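Local coordinates for glutathione S-transferase omega-like 2 (Saccharomyces cerevisiae, PDB 5LKB), which acts as a glutathione-dependent thiol transferase and dehydroascorbate reductase, and reacts with glutathionyl-(hydro)quinones, at residues S213-S218 with I288-T293; N240-H245 with I295-V300. All blocks are in the same frame, centred on the assembly; numbering follows the deposited sequence.

Interaction 1: S213-S218 with I288-T293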
ATOM      1  N   SER A 213       5.073  10.376 -25.149  1.00 20.70           N
ATOM      2  CA  SER A 213       3.642  10.584 -25.285  1.00 19.11           C
ATOM      3  C   SER A 213       2.832   9.554 -24.483  1.00 18.21           C
ATOM      4  O   SER A 213       1.903   9.938 -23.764  1.00 21.35           O
ATOM      5  CB  SER A 213       3.228  10.567 -26.773  1.00 23.66           C
ATOM      6  OG  SER A 213       1.859  10.869 -26.854  1.00 28.66           O
ATOM      7  N   TRP A 214       3.120   8.267 -24.671  1.00 21.29           N
ATOM      8  CA  TRP A 214       2.328   7.261 -23.935  1.00 20.61           C
ATOM      9  C   TRP A 214       2.783   7.138 -22.496  1.00 20.24           C
ATOM     10  O   TRP A 214       1.961   6.779 -21.638  1.00 20.95           O
ATOM     11  CB  TRP A 214       2.307   5.892 -24.641  1.00 23.36           C
ATOM     12  CG  TRP A 214       3.585   5.195 -24.892  1.00 20.86           C
ATOM     13  CD1 TRP A 214       4.346   5.255 -26.044  1.00 21.20           C
ATOM     14  CD2 TRP A 214       4.258   4.278 -24.032  1.00 21.40           C
ATOM     15  NE1 TRP A 214       5.431   4.452 -25.936  1.00 21.94           N
ATOM     16  CE2 TRP A 214       5.398   3.813 -24.716  1.00 19.29           C
ATOM     17  CE3 TRP A 214       3.993   3.771 -22.747  1.00 22.18           C
ATOM     18  CZ2 TRP A 214       6.316   2.912 -24.150  1.00 24.24           C
ATOM     19  CZ3 TRP A 214       4.898   2.868 -22.194  1.00 22.89           C
ATOM     20  CH2 TRP A 214       6.016   2.413 -22.888  1.00 19.72           C
ATOM     21  N   VAL A 215       4.060   7.366 -22.198  1.00 20.13           N
ATOM     22  CA  VAL A 215       4.466   7.380 -20.794  1.00 17.29           C
ATOM     23  C   VAL A 215       3.770   8.514 -20.065  1.00 19.61           C
ATOM     24  O   VAL A 215       3.338   8.360 -18.915  1.00 16.98           O
ATOM     25  CB  VAL A 215       6.004   7.436 -20.672  1.00 16.47           C
ATOM     26  CG1 VAL A 215       6.436   7.771 -19.236  1.00 18.05           C
ATOM     27  CG2 VAL A 215       6.581   6.156 -21.130  1.00 16.56           C
ATOM     28  N   TYR A 216       3.584   9.666 -20.716  1.00 20.22           N
ATOM     29  CA  TYR A 216       2.844  10.740 -20.064  1.00 16.43           C
ATOM     30  C   TYR A 216       1.431  10.312 -19.681  1.00 21.77           C
ATOM     31  O   TYR A 216       1.003  10.464 -18.524  1.00 16.83           O
ATOM     32  CB  TYR A 216       2.818  12.007 -20.928  1.00 16.82           C
ATOM     33  CG  TYR A 216       1.875  13.021 -20.344  1.00 17.46           C
ATOM     34  CD1 TYR A 216       2.238  13.813 -19.273  1.00 19.58           C
ATOM     35  CD2 TYR A 216       0.535  13.115 -20.777  1.00 18.20           C
ATOM     36  CE1 TYR A 216       1.386  14.671 -18.686  1.00 18.05           C
ATOM     37  CE2 TYR A 216      -0.349  13.993 -20.201  1.00 17.64           C
ATOM     38  CZ  TYR A 216       0.058  14.770 -19.131  1.00 19.48           C
ATOM     39  OH  TYR A 216      -0.778  15.629 -18.512  1.00 20.29           O
ATOM     40  N   ASP A 217       0.664   9.820 -20.645  1.00 18.26           N
ATOM     41  CA  ASP A 217      -0.738   9.600 -20.385  1.00 18.20           C
ATOM     42  C   ASP A 217      -0.943   8.460 -19.411  1.00 17.82           C
ATOM     43  O   ASP A 217      -1.892   8.497 -18.622  1.00 18.85           O
ATOM     44  CB  ASP A 217      -1.494   9.286 -21.671  1.00 19.95           C
ATOM     45  CG  ASP A 217      -1.776  10.551 -22.502  1.00 24.16           C
ATOM     46  OD1 ASP A 217      -2.200  11.605 -21.955  1.00 20.83           O
ATOM     47  OD2 ASP A 217      -1.542  10.465 -23.730  1.00 27.57           O
ATOM     48  N   SER A 218      -0.123   7.424 -19.525  1.00 19.33           N
ATOM     49  CA  SER A 218      -0.348   6.159 -18.837  1.00 15.75           C
ATOM     50  C   SER A 218       0.452   5.992 -17.548  1.00 17.88           C
ATOM     51  O   SER A 218       0.079   5.131 -16.754  1.00 17.43           O
ATOM     52  CB  SER A 218      -0.079   4.948 -19.736  1.00 17.84           C
ATOM     53  OG  SER A 218       1.346   4.785 -20.037  1.00 29.58           O
ATOM     54  N   ILE A 288      14.667  10.753 -17.997  1.00 15.16           N
ATOM     55  CA  ILE A 288      14.398  11.741 -16.965  1.00 14.72           C
ATOM     56  C   ILE A 288      12.919  11.770 -16.642  1.00 14.48           C
ATOM     57  O   ILE A 288      12.513  11.721 -15.475  1.00 15.03           O
ATOM     58  CB  ILE A 288      14.962  13.116 -17.383  1.00 14.92           C
ATOM     59  CG1 ILE A 288      16.492  13.029 -17.455  1.00 17.22           C
ATOM     60  CG2 ILE A 288      14.486  14.212 -16.414  1.00 15.27           C
ATOM     61  CD1 ILE A 288      17.161  14.243 -18.043  1.00 17.88           C
ATOM     62  N   ARG A 289      12.087  11.842 -17.669  1.00 15.07           N
ATOM     63  CA  ARG A 289      10.661  11.967 -17.480  1.00 15.77           C
ATOM     64  C   ARG A 289      10.094  10.708 -16.842  1.00 13.91           C
ATOM     65  O   ARG A 289       9.248  10.821 -15.953  1.00 15.83           O
ATOM     66  CB  ARG A 289       9.962  12.293 -18.804  1.00 15.43           C
ATOM     67  CG  ARG A 289      10.226  13.757 -19.297  1.00 15.86           C
ATOM     68  CD  ARG A 289       9.767  13.869 -20.796  1.00 16.64           C
ATOM     69  NE  ARG A 289       8.397  13.430 -20.951  1.00 18.23           N
ATOM     70  CZ  ARG A 289       7.402  14.070 -21.509  1.00 18.99           C
ATOM     71  NH1 ARG A 289       7.571  15.280 -22.047  1.00 19.64           N
ATOM     72  NH2 ARG A 289       6.209  13.471 -21.576  1.00 18.94           N
ATOM     73  N   LEU A 290      10.563   9.532 -17.244  1.00 13.88           N
ATOM     74  CA  LEU A 290      10.058   8.298 -16.619  1.00 13.49           C
ATOM     75  C   LEU A 290      10.537   8.221 -15.181  1.00 15.49           C
ATOM     76  O   LEU A 290       9.776   7.775 -14.296  1.00 14.64           O
ATOM     77  CB  LEU A 290      10.527   7.070 -17.386  1.00 14.07           C
ATOM     78  CG  LEU A 290      10.104   5.700 -16.820  1.00 14.20           C
ATOM     79  CD1 LEU A 290       8.616   5.613 -16.810  1.00 15.35           C
ATOM     80  CD2 LEU A 290      10.687   4.588 -17.624  1.00 16.37           C
ATOM     81  N   TYR A 291      11.788   8.582 -14.929  1.00 14.08           N
ATOM     82  CA  TYR A 291      12.389   8.436 -13.593  1.00 13.10           C
ATOM     83  C   TYR A 291      11.576   9.143 -12.507  1.00 15.89           C
ATOM     84  O   TYR A 291      11.426   8.621 -11.381  1.00 14.98           O
ATOM     85  CB  TYR A 291      13.798   9.053 -13.590  1.00 15.42           C
ATOM     86  CG  TYR A 291      14.489   9.103 -12.228  1.00 12.37           C
ATOM     87  CD1 TYR A 291      14.327  10.187 -11.438  1.00 13.19           C
ATOM     88  CD2 TYR A 291      15.256   8.063 -11.752  1.00 15.42           C
ATOM     89  CE1 TYR A 291      14.905  10.292 -10.205  1.00 14.53           C
ATOM     90  CE2 TYR A 291      15.873   8.144 -10.497  1.00 14.92           C
ATOM     91  CZ  TYR A 291      15.722   9.257  -9.748  1.00 13.53           C
ATOM     92  OH  TYR A 291      16.305   9.369  -8.501  1.00 14.35           O
ATOM     93  N   THR A 292      11.116  10.353 -12.754  1.00 12.96           N
ATOM     94  CA  THR A 292      10.510  11.118 -11.672  1.00 12.56           C
ATOM     95  C   THR A 292       9.244  10.419 -11.162  1.00 14.57           C
ATOM     96  O   THR A 292       8.908  10.539  -9.985  1.00 13.51           O
ATOM     97  CB  THR A 292      10.296  12.568 -12.038  1.00 15.08           C
ATOM     98  OG1 THR A 292       9.402  12.597 -13.152  1.00 15.32           O
ATOM     99  CG2 THR A 292      11.630  13.283 -12.407  1.00 14.21           C
ATOM    100  N   THR A 293       8.569   9.659 -12.023  1.00 13.04           N
ATOM    101  CA  THR A 293       7.446   8.840 -11.582  1.00 13.85           C
ATOM    102  C   THR A 293       7.942   7.579 -10.902  1.00 12.29           C
ATOM    103  O   THR A 293       7.432   7.173  -9.834  1.00 13.52           O
ATOM    104  CB  THR A 293       6.524   8.496 -12.745  1.00 14.17           C
ATOM    105  OG1 THR A 293       5.996   9.716 -13.289  1.00 13.78           O
ATOM    106  CG2 THR A 293       5.368   7.608 -12.285  1.00 14.58           C
TER
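Val215 and Leu290 make the apolar half of this contact, where helix 205-220 packs against helix 285-304. One branch of each meets the other, CG1 of Val215 lying 3.9 Å from CD1 of Leu290, and the two side chains cross at about a right angle. In Val215, CG1 anti to the backbone N (chi1 167°) places that methyl against Leu290, while CG2 lies over the rim of one face of Trp214, 3.8 Å above the indole plane. A beta-branched residue suits the place because it serves both neighbours at once. Leu290 has the longer reach needed beyond Val215: its side chain also touches Ile219, Val249 and Trp322.

The second kind of contact joins a charged group to carbon. NH2 of Arg289 stands 3.7 Å from CB of Tyr216, which comes to the edge of the guanidinium close to its plane. Arginine's long aliphatic stem spans to the neighbouring helix, and its bend at chi3 (54°) brings NH2 beside that carbon; the side chain is also about 6 Å from that of Glu173, a glutathione-binding residue. Tyrosine suits its place by giving CB to the helix contact while its ring leads away to touch Arg15, another glutathione-binding residue.

No hydrogen bond links the two segments directly, but Thr293 OG1 hydrogen-bonds to Asn220 OD1 on helix 205-220. Such packing is characteristic of the all-helical C-terminal domain of glutathione transferases, here beside the glutathione site.

Interaction 2: N240-H245 with I295-V300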
ATOM      1  N   ASN A 240      -5.507  -0.127 -14.155  1.00 17.15           N
ATOM      2  CA  ASN A 240      -5.169  -1.180 -15.103  1.00 16.24           C
ATOM      3  C   ASN A 240      -4.291  -0.613 -16.212  1.00 17.05           C
ATOM      4  O   ASN A 240      -3.372  -1.279 -16.679  1.00 18.91           O
ATOM      5  CB  ASN A 240      -6.436  -1.781 -15.716  1.00 20.46           C
ATOM      6  CG  ASN A 240      -7.043  -2.894 -14.849  1.00 24.68           C
ATOM      7  OD1 ASN A 240      -6.486  -3.968 -14.728  1.00 27.64           O
ATOM      8  ND2 ASN A 240      -8.152  -2.623 -14.293  1.00 28.42           N
ATOM      9  N   ASN A 241      -4.589   0.614 -16.619  1.00 17.33           N
ATOM     10  CA  ASN A 241      -3.819   1.287 -17.678  1.00 19.51           C
ATOM     11  C   ASN A 241      -2.386   1.545 -17.239  1.00 18.57           C
ATOM     12  O   ASN A 241      -1.458   1.352 -18.034  1.00 19.96           O
ATOM     13  CB  ASN A 241      -4.557   2.542 -18.114  1.00 17.20           C
ATOM     14  CG  ASN A 241      -3.916   3.168 -19.340  1.00 22.56           C
ATOM     15  OD1 ASN A 241      -3.841   2.527 -20.416  1.00 23.53           O
ATOM     16  ND2 ASN A 241      -3.372   4.325 -19.161  1.00 23.30           N
ATOM     17  N   VAL A 242      -2.173   1.968 -15.977  1.00 15.14           N
ATOM     18  CA  VAL A 242      -0.818   2.170 -15.482  1.00 15.40           C
ATOM     19  C   VAL A 242      -0.023   0.895 -15.625  1.00 15.82           C
ATOM     20  O   VAL A 242       1.099   0.876 -16.124  1.00 17.50           O
ATOM     21  CB  VAL A 242      -0.869   2.653 -14.021  1.00 15.43           C
ATOM     22  CG1 VAL A 242       0.503   2.511 -13.368  1.00 18.73           C
ATOM     23  CG2 VAL A 242      -1.364   4.097 -13.876  1.00 16.76           C
ATOM     24  N   PHE A 243      -0.543  -0.218 -15.058  1.00 14.83           N
ATOM     25  CA  PHE A 243       0.241  -1.442 -15.062  1.00 15.36           C
ATOM     26  C   PHE A 243       0.421  -2.004 -16.469  1.00 16.03           C
ATOM     27  O   PHE A 243       1.474  -2.561 -16.765  1.00 18.06           O
ATOM     28  CB  PHE A 243      -0.344  -2.480 -14.058  1.00 16.15           C
ATOM     29  CG  PHE A 243       0.018  -2.129 -12.624  1.00 14.49           C
ATOM     30  CD1 PHE A 243       1.250  -2.476 -12.136  1.00 15.01           C
ATOM     31  CD2 PHE A 243      -0.826  -1.352 -11.851  1.00 14.59           C
ATOM     32  CE1 PHE A 243       1.665  -2.081 -10.849  1.00 14.77           C
ATOM     33  CE2 PHE A 243      -0.434  -0.957 -10.553  1.00 15.22           C
ATOM     34  CZ  PHE A 243       0.798  -1.307 -10.093  1.00 14.90           C
ATOM     35  N   GLU A 244      -0.557  -1.811 -17.354  1.00 20.11           N
ATOM     36  CA  GLU A 244      -0.407  -2.273 -18.734  1.00 19.20           C
ATOM     37  C   GLU A 244       0.770  -1.570 -19.403  1.00 18.68           C
ATOM     38  O   GLU A 244       1.555  -2.200 -20.130  1.00 20.62           O
ATOM     39  CB  GLU A 244      -1.691  -2.015 -19.503  1.00 20.71           C
ATOM     40  CG  GLU A 244      -1.641  -2.278 -20.993  1.00 31.28           C
ATOM     41  CD  GLU A 244      -2.931  -1.844 -21.672  1.00 35.20           C
ATOM     42  OE1 GLU A 244      -3.960  -1.710 -20.979  1.00 41.04           O
ATOM     43  OE2 GLU A 244      -2.903  -1.588 -22.892  1.00 39.18           O
ATOM     44  N   HIS A 245       0.955  -0.301 -19.074  1.00 17.66           N
ATOM     45  CA  HIS A 245       2.040   0.463 -19.659  1.00 18.80           C
ATOM     46  C   HIS A 245       3.356   0.276 -18.950  1.00 19.64           C
ATOM     47  O   HIS A 245       4.418   0.370 -19.593  1.00 19.56           O
ATOM     48  CB  HIS A 245       1.630   1.905 -19.857  1.00 19.25           C
ATOM     49  CG  HIS A 245       0.638   2.028 -20.953  1.00 19.91           C
ATOM     50  ND1 HIS A 245      -0.711   1.830 -20.737  1.00 20.15           N
ATOM     51  CD2 HIS A 245       0.798   2.262 -22.288  1.00 22.45           C
ATOM     52  CE1 HIS A 245      -1.348   1.979 -21.892  1.00 25.43           C
ATOM     53  NE2 HIS A 245      -0.458   2.259 -22.843  1.00 24.71           N
ATOM     54  N   ILE A 295      10.692   6.713  -9.434  1.00 12.77           N
ATOM     55  CA  ILE A 295      11.343   6.882  -8.130  1.00 13.51           C
ATOM     56  C   ILE A 295      10.347   7.135  -6.998  1.00 12.55           C
ATOM     57  O   ILE A 295      10.646   6.848  -5.832  1.00 13.34           O
ATOM     58  CB  ILE A 295      12.440   7.980  -8.208  1.00 12.04           C
ATOM     59  CG1 ILE A 295      13.484   7.761  -7.111  1.00 14.19           C
ATOM     60  CG2 ILE A 295      11.866   9.358  -8.146  1.00 12.69           C
ATOM     61  CD1 ILE A 295      14.338   6.528  -7.248  1.00 12.81           C
ATOM     62  N   ARG A 296       9.168   7.654  -7.329  1.00 11.94           N
ATOM     63  CA  ARG A 296       8.079   7.925  -6.392  1.00 13.14           C
ATOM     64  C   ARG A 296       7.114   6.746  -6.265  1.00 12.17           C
ATOM     65  O   ARG A 296       6.207   6.763  -5.405  1.00 13.98           O
ATOM     66  CB  ARG A 296       7.330   9.202  -6.834  1.00 12.13           C
ATOM     67  CG  ARG A 296       8.107  10.455  -6.611  1.00 12.57           C
ATOM     68  CD  ARG A 296       7.417  11.657  -7.291  1.00 12.92           C
ATOM     69  NE  ARG A 296       8.154  12.900  -6.939  1.00 12.56           N
ATOM     70  CZ  ARG A 296       9.393  13.206  -7.369  1.00 12.85           C
ATOM     71  NH1 ARG A 296       9.988  12.468  -8.245  1.00 13.13           N
ATOM     72  NH2 ARG A 296       9.990  14.247  -6.846  1.00 14.31           N
ATOM     73  N   PHE A 297       7.284   5.738  -7.104  1.00 11.40           N
ATOM     74  CA  PHE A 297       6.225   4.727  -7.234  1.00 14.43           C
ATOM     75  C   PHE A 297       6.118   3.877  -5.983  1.00 12.54           C
ATOM     76  O   PHE A 297       5.021   3.779  -5.383  1.00 13.38           O
ATOM     77  CB  PHE A 297       6.469   3.864  -8.481  1.00 13.27           C
ATOM     78  CG  PHE A 297       5.257   3.111  -8.955  1.00 12.52           C
ATOM     79  CD1 PHE A 297       4.961   1.853  -8.454  1.00 14.51           C
ATOM     80  CD2 PHE A 297       4.451   3.643  -9.923  1.00 14.78           C
ATOM     81  CE1 PHE A 297       3.834   1.185  -8.885  1.00 13.32           C
ATOM     82  CE2 PHE A 297       3.303   2.949 -10.348  1.00 15.72           C
ATOM     83  CZ  PHE A 297       3.002   1.742  -9.859  1.00 13.47           C
ATOM     84  N   ASP A 298       7.243   3.282  -5.542  1.00 11.93           N
ATOM     85  CA  ASP A 298       7.167   2.466  -4.332  1.00 12.05           C
ATOM     86  C   ASP A 298       7.012   3.307  -3.078  1.00 13.45           C
ATOM     87  O   ASP A 298       6.242   2.905  -2.186  1.00 13.47           O
ATOM     88  CB  ASP A 298       8.353   1.493  -4.232  1.00 11.23           C
ATOM     89  CG  ASP A 298       8.346   0.438  -5.318  1.00 11.59           C
ATOM     90  OD1 ASP A 298       7.365   0.388  -6.091  1.00 15.10           O
ATOM     91  OD2 ASP A 298       9.289  -0.387  -5.378  1.00 14.51           O
ATOM     92  N   PRO A 299       7.694   4.438  -2.926  1.00 13.24           N
ATOM     93  CA  PRO A 299       7.524   5.235  -1.698  1.00 13.67           C
ATOM     94  C   PRO A 299       6.142   5.823  -1.485  1.00 14.44           C
ATOM     95  O   PRO A 299       5.759   6.057  -0.328  1.00 14.63           O
ATOM     96  CB  PRO A 299       8.597   6.333  -1.861  1.00 13.89           C
ATOM     97  CG  PRO A 299       9.645   5.700  -2.647  1.00 13.46           C
ATOM     98  CD  PRO A 299       8.903   4.848  -3.663  1.00 12.19           C
ATOM     99  N   VAL A 300       5.421   6.175  -2.565  1.00 14.39           N
ATOM    100  CA  VAL A 300       4.120   6.855  -2.487  1.00 14.42           C
ATOM    101  C   VAL A 300       3.040   6.210  -3.350  1.00 13.76           C
ATOM    102  O   VAL A 300       1.926   5.960  -2.882  1.00 14.51           O
ATOM    103  CB  VAL A 300       4.261   8.349  -2.875  1.00 17.19           C
ATOM    104  CG1 VAL A 300       2.865   8.952  -3.095  1.00 18.68           C
ATOM    105  CG2 VAL A 300       5.040   9.042  -1.769  1.00 19.53           C
TER
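Phe297 projects from helix 285-304 to meet Val242 and Phe243 of helix 232-264, inside the helical C-terminal domain of the glutathione transferase fold. The nearest backbones are far apart, 11.1 Å between CA of Val242 and CA of Phe297, so a long, flat, apolar side chain is needed to bridge them. From CB, directed toward the other helix, CG lies anti to the backbone N (chi1 -161°) and carries the ring across. On one flank CE2 comes to 4.1 Å from CG1 of Val242; on the other CE1 approaches CZ of Phe243. At the tip, CZ lies 3.8 Å from CZ of Phe243. Both partners arrive at the edge of the Phe297 ring, and the two phenyl planes are inclined at 82° in an oblique pair. Phe243 in turn stacks on Phe309. Were Phe297 replaced by an alanine, Val242 and the tip of Phe243 would probably be left without this partner and a gap would open between the helices. One turn on from Val242, His245 is tied back to its own backbone: ND1 gives a hydrogen bond of 2.8 Å to Asn241 O, almost straight at 164°, with the oxygen in the imidazole plane.

Both interactions use helix 285-304, which meets helix 205-220 in interaction 1 and helix 232-264 in interaction 2; their centres are 10 Å apart. The two contacts also touch directly: Ser218 O lies 3.4 Å from Val242 CG2, and Trp214 CE3 is 3.6 Å from His245 CD2, making one continuous three-helix packing. Interaction 1 is nearer the glutathione site, with the side chain of Tyr216 about 3 Å from that of Arg15, against about 12 Å for Val242. The shared helix also reaches the backbone on both sides of the nucleophile Cys46: Thr292 OG1 hydrogen-bonds to Pro47 O, and Arg296 NE hydrogen-bonds to Ala45 O.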